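N-acetyltransferase (Staphylococcus aureus subsp. aureus, PDB 4M85) is a GNAT-fold acetyltransferase that probably transfers an acetyl group from acetyl-coenzyme A to an amine substrate not yet identified. Local coordinates at residues Lys18-Val23 with Thr118-Phe122; Ile60-Glu64 with Lys133-Leu138; Ser77-Glu81 with Glu108-Asp112. All coordinates share one frame; numbering follows the deposited sequence.

Contact 1 of 3, residues Lys18-Val23 with Thr118-Phe122; sequences KLVYMV and TIATF
Leu19 of the helix and Phe122, just past the end of the strand, make the main contact, and it is a CH-pi one. Methyl CD2 of Leu19 stands over the middle of the Phe122 ring, 3.9 Å from the centroid and only 4° off the ring normal. The two side chains cross at about a right angle. CG of Leu19 lies 3.7 Å from CZ of Phe122, so the leucine covers the outer part of the same face as well. The torsion of Phe122 (chi1 -74°) sets CG anti to its own carbonyl carbon, and the ring reaches back toward the helix. Lys18 meets the ring differently. CB of Lys18 sits in the ring plane, at the edge, 4.0 Å from CE1 of Phe122. The rest of the lysine chain runs extended and leads away.

The other contacts are aliphatic. CD2 of Leu19 also touches CB of Ala120, at 3.8 Å, and the peptide between Thr121 and Phe122. The alanine methyl is short, and the helix comes close to the strand here: the CA atoms of Leu19 and Ala120 are 6.2 Å apart. One turn on, CG2 of Val23 packs more loosely on CB of Ala120 and on CG2 of Thr118, 4.3 Å from each. Met22 adds a marginal touch from its CE to the carbonyl of Thr121.

The axes of the two segments run 109° apart, so the helix lies across the strand. Helix 13-26 covers one face of the central GNAT sheet. Its Leu19 and Val20 also reach strand 68-77, at Cys72 and Ile74, while Tyr21 packs on helix 37-49. Ile119 and Thr121 point to the other face, where they meet helix 130-140.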
loop_
_atom_site.group_PDB
_atom_site.type_symbol
_atom_site.label_atom_id
_atom_site.label_comp_id
_atom_site.label_asym_id
_atom_site.label_seq_id
_atom_site.Cartn_x
_atom_site.Cartn_y
_atom_site.Cartn_z
ATOM N N LYS A 18 -9.450 -3.031 4.929
ATOM C CA LYS A 18 -9.028 -3.918 6.014
ATOM C C LYS A 18 -7.543 -4.218 5.895
ATOM O O LYS A 18 -6.811 -4.173 6.891
ATOM C CB LYS A 18 -9.864 -5.193 5.998
ATOM C CG LYS A 18 -11.328 -4.950 6.307
ATOM C CD LYS A 18 -12.082 -6.275 6.323
ATOM C CE LYS A 18 -13.583 -6.081 6.195
ATOM N NZ LYS A 18 -14.263 -7.411 6.143
ATOM N N LEU A 19 -7.093 -4.465 4.666
ATOM C CA LEU A 19 -5.677 -4.736 4.403
ATOM C C LEU A 19 -4.789 -3.553 4.802
ATOM O O LEU A 19 -3.791 -3.740 5.501
ATOM C CB LEU A 19 -5.462 -5.092 2.926
ATOM C CG LEU A 19 -5.859 -6.508 2.479
ATOM C CD1 LEU A 19 -5.977 -6.617 0.959
ATOM C CD2 LEU A 19 -4.884 -7.576 3.004
ATOM N N VAL A 20 -5.156 -2.345 4.349
ATOM C CA VAL A 20 -4.400 -1.125 4.656
ATOM C C VAL A 20 -4.455 -0.881 6.162
ATOM O O VAL A 20 -3.460 -0.584 6.776
ATOM C CB VAL A 20 -4.963 0.112 3.883
ATOM C CG1 VAL A 20 -4.353 1.428 4.382
ATOM C CG2 VAL A 20 -4.726 -0.043 2.384
ATOM N N TYR A 21 -5.630 -1.022 6.752
ATOM C CA TYR A 21 -5.765 -0.861 8.192
ATOM C C TYR A 21 -4.757 -1.742 8.948
ATOM O O TYR A 21 -4.104 -1.292 9.900
ATOM C CB TYR A 21 -7.195 -1.189 8.651
ATOM C CG TYR A 21 -7.382 -0.912 10.109
ATOM C CD1 TYR A 21 -7.255 -1.921 11.074
ATOM C CD2 TYR A 21 -7.652 0.376 10.535
ATOM C CE1 TYR A 21 -7.393 -1.633 12.432
ATOM C CE2 TYR A 21 -7.784 0.677 11.875
ATOM C CZ TYR A 21 -7.657 -0.320 12.821
ATOM O OH TYR A 21 -7.813 0.050 14.146
ATOM N N MET A 22 -4.648 -3.005 8.544
ATOM C CA MET A 22 -3.719 -3.938 9.213
ATOM C C MET A 22 -2.284 -3.454 9.102
ATOM O O MET A 22 -1.519 -3.507 10.068
ATOM C CB MET A 22 -3.836 -5.345 8.627
ATOM C CG MET A 22 -4.895 -6.210 9.296
ATOM S SD MET A 22 -5.412 -7.550 8.220
ATOM C CE MET A 22 -3.851 -8.089 7.468
ATOM N N VAL A 23 -1.912 -2.963 7.930
ATOM C CA VAL A 23 -0.570 -2.457 7.745
ATOM C C VAL A 23 -0.337 -1.243 8.652
ATOM O O VAL A 23 0.706 -1.148 9.308
ATOM C CB VAL A 23 -0.288 -2.098 6.273
ATOM C CG1 VAL A 23 1.056 -1.392 6.138
ATOM C CG2 VAL A 23 -0.287 -3.359 5.420
ATOM N N THR A 118 2.640 -0.643 -0.764
ATOM C CA THR A 118 1.982 -1.682 0.025
ATOM C C THR A 118 1.823 -2.979 -0.784
ATOM O O THR A 118 1.401 -2.933 -1.939
ATOM C CB THR A 118 0.548 -1.234 0.460
ATOM O OG1 THR A 118 0.603 -0.032 1.231
ATOM C CG2 THR A 118 -0.098 -2.282 1.287
ATOM N N ILE A 119 2.195 -4.111 -0.180
ATOM C CA ILE A 119 1.853 -5.440 -0.695
ATOM C C ILE A 119 1.275 -6.214 0.454
ATOM O O ILE A 119 1.994 -6.490 1.400
ATOM C CB ILE A 119 3.064 -6.241 -1.214
ATOM C CG1 ILE A 119 3.799 -5.470 -2.284
ATOM C CG2 ILE A 119 2.579 -7.565 -1.776
ATOM C CD1 ILE A 119 5.111 -6.099 -2.715
ATOM N N ALA A 120 -0.016 -6.552 0.387
ATOM C CA ALA A 120 -0.714 -7.091 1.551
ATOM C C ALA A 120 -1.584 -8.291 1.196
ATOM O O ALA A 120 -2.219 -8.327 0.144
ATOM C CB ALA A 120 -1.546 -5.992 2.223
ATOM N N THR A 121 -1.612 -9.281 2.083
ATOM C CA THR A 121 -2.418 -10.490 1.847
ATOM C C THR A 121 -3.212 -10.791 3.113
ATOM O O THR A 121 -2.678 -10.692 4.206
ATOM C CB THR A 121 -1.529 -11.714 1.472
ATOM O OG1 THR A 121 -0.641 -11.368 0.414
ATOM C CG2 THR A 121 -2.357 -12.885 0.973
ATOM N N PHE A 122 -4.485 -11.160 2.965
ATOM C CA PHE A 122 -5.253 -11.666 4.106
ATOM C C PHE A 122 -4.656 -12.983 4.637
ATOM O O PHE A 122 -4.216 -13.851 3.870
ATOM C CB PHE A 122 -6.723 -11.875 3.744
ATOM C CG PHE A 122 -7.509 -10.603 3.618
ATOM C CD1 PHE A 122 -7.725 -9.795 4.732
ATOM C CD2 PHE A 122 -8.024 -10.213 2.384
ATOM C CE1 PHE A 122 -8.456 -8.626 4.623
ATOM C CE2 PHE A 122 -8.748 -9.037 2.262
ATOM C CZ PHE A 122 -8.970 -8.250 3.382
#

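Contact 2 of 3, residues Ile60-Glu64 with Lys133-Leu138; sequences ILVYE and KLLTSL
Strand 60-64 and helix 133-138 run at 135° to each other, with 9.3 Å between their axes, and the nearest CA atoms are those of Tyr63 and Leu134. Leu134 fills the middle of the contact. Its CD2 reaches the strand backbone between two side chains that point at the helix. CD2 of Leu134 lies 3.9 Å from N of Tyr63 and 4.0 Å from O of Leu61. CD2 of Leu134 also touches CB of Leu61 (4.3 Å) and CB of Tyr63 (4.2 Å). One branch of the leucine thus spans three strand residues. With chi1 at -80°, CG of Leu134 is anti to its carbonyl carbon, and the side chain extends from the helix into this place.

This is one part of the way the helix lies on the GNAT sheet. Helix 130-140 follows strand 114-121 and packs on the face away from helix 13-26. Strand 60-65 sits between strands 4-7 and 68-77, near one side of the sheet. Leu138 touches Ile73 of strand 68-77, as Leu61 does, and also Ile116 of strand 114-121.

Toward the sheet interior, CD1 of Leu61 meets CD1 of Leu138 at 4.1 Å, methyl against methyl. The two side chains cross obliquely. CD1 of Leu61 also comes within 4.4 Å of OG of Ser137. At the outer end, CG of Tyr63 is anti to its backbone N (chi1 -161°), which brings the ring to Lys133. CD of Lys133 approaches the ring at a slant, 3.6 Å from CE2 of Tyr63, and lies near OH as well. The touching is done by the aliphatic part of the lysine, whose chain bends beyond CD. Tyr63 also packs on Ile5 of strand 4-7, and Ser137 reaches that residue too.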
loop_
_atom_site.group_PDB
_atom_site.type_symbol
_atom_site.label_atom_id
_atom_site.label_comp_id
_atom_site.label_asym_id
_atom_site.label_seq_id
_atom_site.Cartn_x
_atom_site.Cartn_y
_atom_site.Cartn_z
ATOM N N ILE A 60 -4.193 0.476 -7.565
ATOM C CA ILE A 60 -4.231 -0.827 -6.909
ATOM C C ILE A 60 -4.561 -1.952 -7.881
ATOM O O ILE A 60 -5.508 -1.841 -8.667
ATOM C CB ILE A 60 -5.233 -0.826 -5.732
ATOM C CG1 ILE A 60 -4.851 0.281 -4.721
ATOM C CG2 ILE A 60 -5.289 -2.221 -5.076
ATOM C CD1 ILE A 60 -5.761 0.418 -3.510
ATOM N N LEU A 61 -3.754 -3.027 -7.816
ATOM C CA LEU A 61 -4.107 -4.332 -8.385
ATOM C C LEU A 61 -4.501 -5.283 -7.255
ATOM O O LEU A 61 -3.880 -5.296 -6.194
ATOM C CB LEU A 61 -2.965 -4.974 -9.191
ATOM C CG LEU A 61 -2.331 -4.170 -10.317
ATOM C CD1 LEU A 61 -1.225 -5.015 -10.899
ATOM C CD2 LEU A 61 -3.335 -3.815 -11.408
ATOM N N VAL A 62 -5.540 -6.076 -7.487
ATOM C CA VAL A 62 -5.994 -7.033 -6.503
ATOM C C VAL A 62 -5.829 -8.434 -7.062
ATOM O O VAL A 62 -5.880 -8.630 -8.295
ATOM C CB VAL A 62 -7.464 -6.808 -6.060
ATOM C CG1 VAL A 62 -7.636 -5.402 -5.491
ATOM C CG2 VAL A 62 -8.439 -6.989 -7.212
ATOM N N TYR A 63 -5.624 -9.373 -6.137
ATOM C CA TYR A 63 -5.722 -10.810 -6.406
ATOM C C TYR A 63 -7.078 -11.313 -5.893
ATOM O O TYR A 63 -7.325 -11.377 -4.691
ATOM C CB TYR A 63 -4.577 -11.577 -5.751
ATOM C CG TYR A 63 -4.342 -12.955 -6.345
ATOM C CD1 TYR A 63 -5.207 -14.013 -6.064
ATOM C CD2 TYR A 63 -3.241 -13.210 -7.177
ATOM C CE1 TYR A 63 -4.993 -15.290 -6.600
ATOM C CE2 TYR A 63 -3.031 -14.473 -7.731
ATOM C CZ TYR A 63 -3.917 -15.516 -7.433
ATOM O OH TYR A 63 -3.718 -16.790 -7.945
ATOM N N GLU A 64 -7.950 -11.640 -6.831
ATOM C CA GLU A 64 -9.286 -12.106 -6.539
ATOM C C GLU A 64 -9.306 -13.647 -6.527
ATOM O O GLU A 64 -8.964 -14.268 -7.523
ATOM C CB GLU A 64 -10.237 -11.554 -7.593
ATOM C CG GLU A 64 -11.702 -11.883 -7.347
ATOM C CD GLU A 64 -12.577 -11.493 -8.503
ATOM O OE1 GLU A 64 -12.389 -10.377 -9.055
ATOM O OE2 GLU A 64 -13.450 -12.315 -8.866
ATOM N N LYS A 133 3.128 -13.036 -6.852
ATOM C CA LYS A 133 2.383 -12.950 -8.101
ATOM C C LYS A 133 1.947 -11.515 -8.398
ATOM O O LYS A 133 1.968 -11.070 -9.554
ATOM C CB LYS A 133 1.151 -13.857 -8.059
ATOM C CG LYS A 133 1.450 -15.357 -8.162
ATOM C CD LYS A 133 0.143 -16.157 -8.107
ATOM C CE LYS A 133 0.314 -17.555 -7.530
ATOM N NZ LYS A 133 1.364 -18.320 -8.260
ATOM N N LEU A 134 1.514 -10.798 -7.371
ATOM C CA LEU A 134 1.060 -9.416 -7.569
ATOM C C LEU A 134 2.228 -8.531 -7.937
ATOM O O LEU A 134 2.135 -7.692 -8.829
ATOM C CB LEU A 134 0.373 -8.870 -6.317
ATOM C CG LEU A 134 -1.065 -9.283 -6.109
ATOM C CD1 LEU A 134 -1.487 -8.840 -4.735
ATOM C CD2 LEU A 134 -1.948 -8.669 -7.184
ATOM N N LEU A 135 3.336 -8.742 -7.261
ATOM C CA LEU A 135 4.544 -7.972 -7.526
ATOM C C LEU A 135 5.082 -8.223 -8.950
ATOM O O LEU A 135 5.378 -7.288 -9.696
ATOM C CB LEU A 135 5.593 -8.307 -6.472
ATOM C CG LEU A 135 6.946 -7.587 -6.527
ATOM C CD1 LEU A 135 6.692 -6.095 -6.586
ATOM C CD2 LEU A 135 7.823 -7.929 -5.335
ATOM N N THR A 136 5.208 -9.491 -9.314
ATOM C CA THR A 136 5.719 -9.880 -10.626
ATOM C C THR A 136 4.851 -9.279 -11.738
ATOM O O THR A 136 5.345 -8.688 -12.678
ATOM C CB THR A 136 5.790 -11.403 -10.707
ATOM O OG1 THR A 136 6.790 -11.848 -9.813
ATOM C CG2 THR A 136 6.152 -11.898 -12.089
ATOM N N SER A 137 3.546 -9.387 -11.586
ATOM C CA SER A 137 2.644 -8.890 -12.593
ATOM C C SER A 137 2.674 -7.347 -12.677
ATOM O O SER A 137 2.562 -6.796 -13.766
ATOM C CB SER A 137 1.234 -9.420 -12.334
ATOM O OG SER A 137 0.299 -8.592 -12.944
ATOM N N LEU A 138 2.836 -6.664 -11.537
ATOM C CA LEU A 138 2.942 -5.213 -11.523
ATOM C C LEU A 138 4.233 -4.749 -12.202
ATOM O O LEU A 138 4.221 -3.761 -12.946
ATOM C CB LEU A 138 2.901 -4.670 -10.088
ATOM C CG LEU A 138 3.048 -3.152 -9.911
ATOM C CD1 LEU A 138 1.898 -2.441 -10.601
ATOM C CD2 LEU A 138 3.095 -2.767 -8.437
#

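Contact 3 of 3, residues Ser77-Glu81 with Glu108-Asp112; sequences SGENE and EAKDD
Glu81 grips the opposite loop with both oxygens of its carboxylate. OE2 of Glu81 takes the N-H of Glu108 on the syn lone pair, with N of Glu108 at 2.7 Å and the bond nearly straight (169°). OE1 of Glu81 takes the N-H of Ala109, its N at 2.9 Å, more bent and 21° out of the carboxylate plane. Two consecutive backbone amides thus hold one buried group. Arg54 makes a salt bridge to the same OE2, and its charge probably stabilises the anion further. CG of Glu81 is anti to its backbone N (chi1 -176°), and the extended chain carries the carboxylate across. Further along, CA of Gly78 gives a CA-H...O contact to O of Lys110, 3.5 Å away, and also lies against CB of Ala109.

The other side is looser and exposed. CB of Glu79 rests 3.5 Å from O of Asp111. A water donates to O of Asp111 and accepts a weak bond from N of Glu79. Asp111 turns its carboxylate to Lys107, and Lys110 reaches Asp170.

The Glu81 carboxylate ties the start of helix 81-86, just after strand 68-77, to the loop that leads into strand 114-121, its antiparallel neighbour in the GNAT sheet.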
loop_
_atom_site.group_PDB
_atom_site.type_symbol
_atom_site.label_atom_id
_atom_site.label_comp_id
_atom_site.label_asym_id
_atom_site.label_seq_id
_atom_site.Cartn_x
_atom_site.Cartn_y
_atom_site.Cartn_z
ATOM N N SER A 77 3.381 7.120 -8.832
ATOM C CA SER A 77 4.657 7.815 -9.058
ATOM C C SER A 77 5.164 8.471 -7.806
ATOM O O SER A 77 4.401 9.108 -7.074
ATOM C CB SER A 77 4.570 8.879 -10.185
ATOM O OG SER A 77 3.482 9.739 -9.957
ATOM N N GLY A 78 6.461 8.331 -7.566
ATOM C CA GLY A 78 7.108 9.021 -6.458
ATOM C C GLY A 78 7.031 10.542 -6.574
ATOM O O GLY A 78 6.957 11.253 -5.572
ATOM N N GLU A 79 6.995 11.058 -7.797
ATOM C CA GLU A 79 6.997 12.505 -7.949
ATOM C C GLU A 79 5.680 13.131 -7.507
ATOM O O GLU A 79 5.670 14.250 -7.043
ATOM C CB GLU A 79 7.406 12.936 -9.353
ATOM C CG GLU A 79 6.451 12.634 -10.487
ATOM C CD GLU A 79 6.912 13.281 -11.783
ATOM O OE1 GLU A 79 7.815 14.151 -11.722
ATOM O OE2 GLU A 79 6.388 12.923 -12.859
ATOM N N ASN A 80 4.582 12.395 -7.589
ATOM C CA ASN A 80 3.304 12.898 -7.108
ATOM C C ASN A 80 2.910 12.416 -5.697
ATOM O O ASN A 80 1.767 12.613 -5.275
ATOM C CB ASN A 80 2.225 12.543 -8.119
ATOM C CG ASN A 80 2.311 13.375 -9.400
ATOM O OD1 ASN A 80 2.903 14.440 -9.431
ATOM N ND2 ASN A 80 1.701 12.884 -10.459
ATOM N N GLU A 81 3.849 11.827 -4.958
ATOM C CA GLU A 81 3.541 11.177 -3.669
ATOM C C GLU A 81 2.830 12.103 -2.681
ATOM O O GLU A 81 1.787 11.751 -2.134
ATOM C CB GLU A 81 4.813 10.645 -2.984
ATOM C CG GLU A 81 4.532 9.880 -1.700
ATOM C CD GLU A 81 5.782 9.445 -0.940
ATOM O OE1 GLU A 81 6.918 9.531 -1.466
ATOM O OE2 GLU A 81 5.634 9.003 0.216
ATOM N N GLU A 108 8.023 8.853 1.456
ATOM C CA GLU A 108 8.637 7.518 1.528
ATOM C C GLU A 108 9.486 7.181 0.293
ATOM O O GLU A 108 10.339 6.318 0.371
ATOM C CB GLU A 108 7.553 6.425 1.751
ATOM C CG GLU A 108 6.627 6.646 2.954
ATOM C CD GLU A 108 5.581 5.544 3.147
ATOM O OE1 GLU A 108 5.713 4.459 2.533
ATOM O OE2 GLU A 108 4.607 5.748 3.905
ATOM N N ALA A 109 9.256 7.872 -0.826
ATOM C CA ALA A 109 9.856 7.522 -2.111
ATOM C C ALA A 109 10.659 8.659 -2.724
ATOM O O ALA A 109 10.816 9.712 -2.127
ATOM C CB ALA A 109 8.780 7.071 -3.070
ATOM N N LYS A 110 11.167 8.442 -3.927
ATOM C CA LYS A 110 11.988 9.433 -4.595
ATOM C C LYS A 110 11.339 9.784 -5.923
ATOM O O LYS A 110 10.558 9.002 -6.472
ATOM C CB LYS A 110 13.400 8.894 -4.794
ATOM C CG LYS A 110 14.233 8.868 -3.527
ATOM C CD LYS A 110 15.600 8.281 -3.804
ATOM C CE LYS A 110 16.303 7.838 -2.528
ATOM N NZ LYS A 110 17.517 7.020 -2.830
ATOM N N ASP A 111 11.657 10.964 -6.437
ATOM C CA ASP A 111 10.925 11.523 -7.557
ATOM C C ASP A 111 11.113 10.769 -8.860
ATOM O O ASP A 111 10.252 10.852 -9.737
ATOM C CB ASP A 111 11.307 12.992 -7.752
ATOM C CG ASP A 111 11.033 13.843 -6.515
ATOM O OD1 ASP A 111 10.077 13.553 -5.768
ATOM O OD2 ASP A 111 11.782 14.802 -6.286
ATOM N N ASP A 112 12.209 10.029 -9.010
ATOM C CA ASP A 112 12.417 9.245 -10.245
ATOM C C ASP A 112 11.932 7.802 -10.152
ATOM O O ASP A 112 12.326 6.967 -10.983
ATOM C CB ASP A 112 13.898 9.257 -10.666
ATOM C CG ASP A 112 14.811 8.559 -9.665
ATOM O OD1 ASP A 112 14.532 8.592 -8.445
ATOM O OD2 ASP A 112 15.845 8.005 -10.105
HETATM O O HOH W 1 8.255 9.213 -10.396
#

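Overall arrangement
The three contacts lie around one mixed sheet of the GNAT fold. Contacts 1 and 2 have centres 13 Å apart and pack helices 13-26 and 130-140 on its two faces. They meet where CD1 of Ile119 touches CD1 of Leu135, at 4.2 Å. Strand 114-121 leads on to helix 130-140, and along the chain the segments of contacts 1 and 2 alternate. Contact 3 is nested inside the loops closed by both. It is further off, with its centre about 21 Å from that of contact 1 and 20 Å from that of contact 2. Contacts 1 and 2 thus fix a helix to each face of the sheet, and contact 3 ties the loops where strand 68-77 ends and strand 114-121 begins.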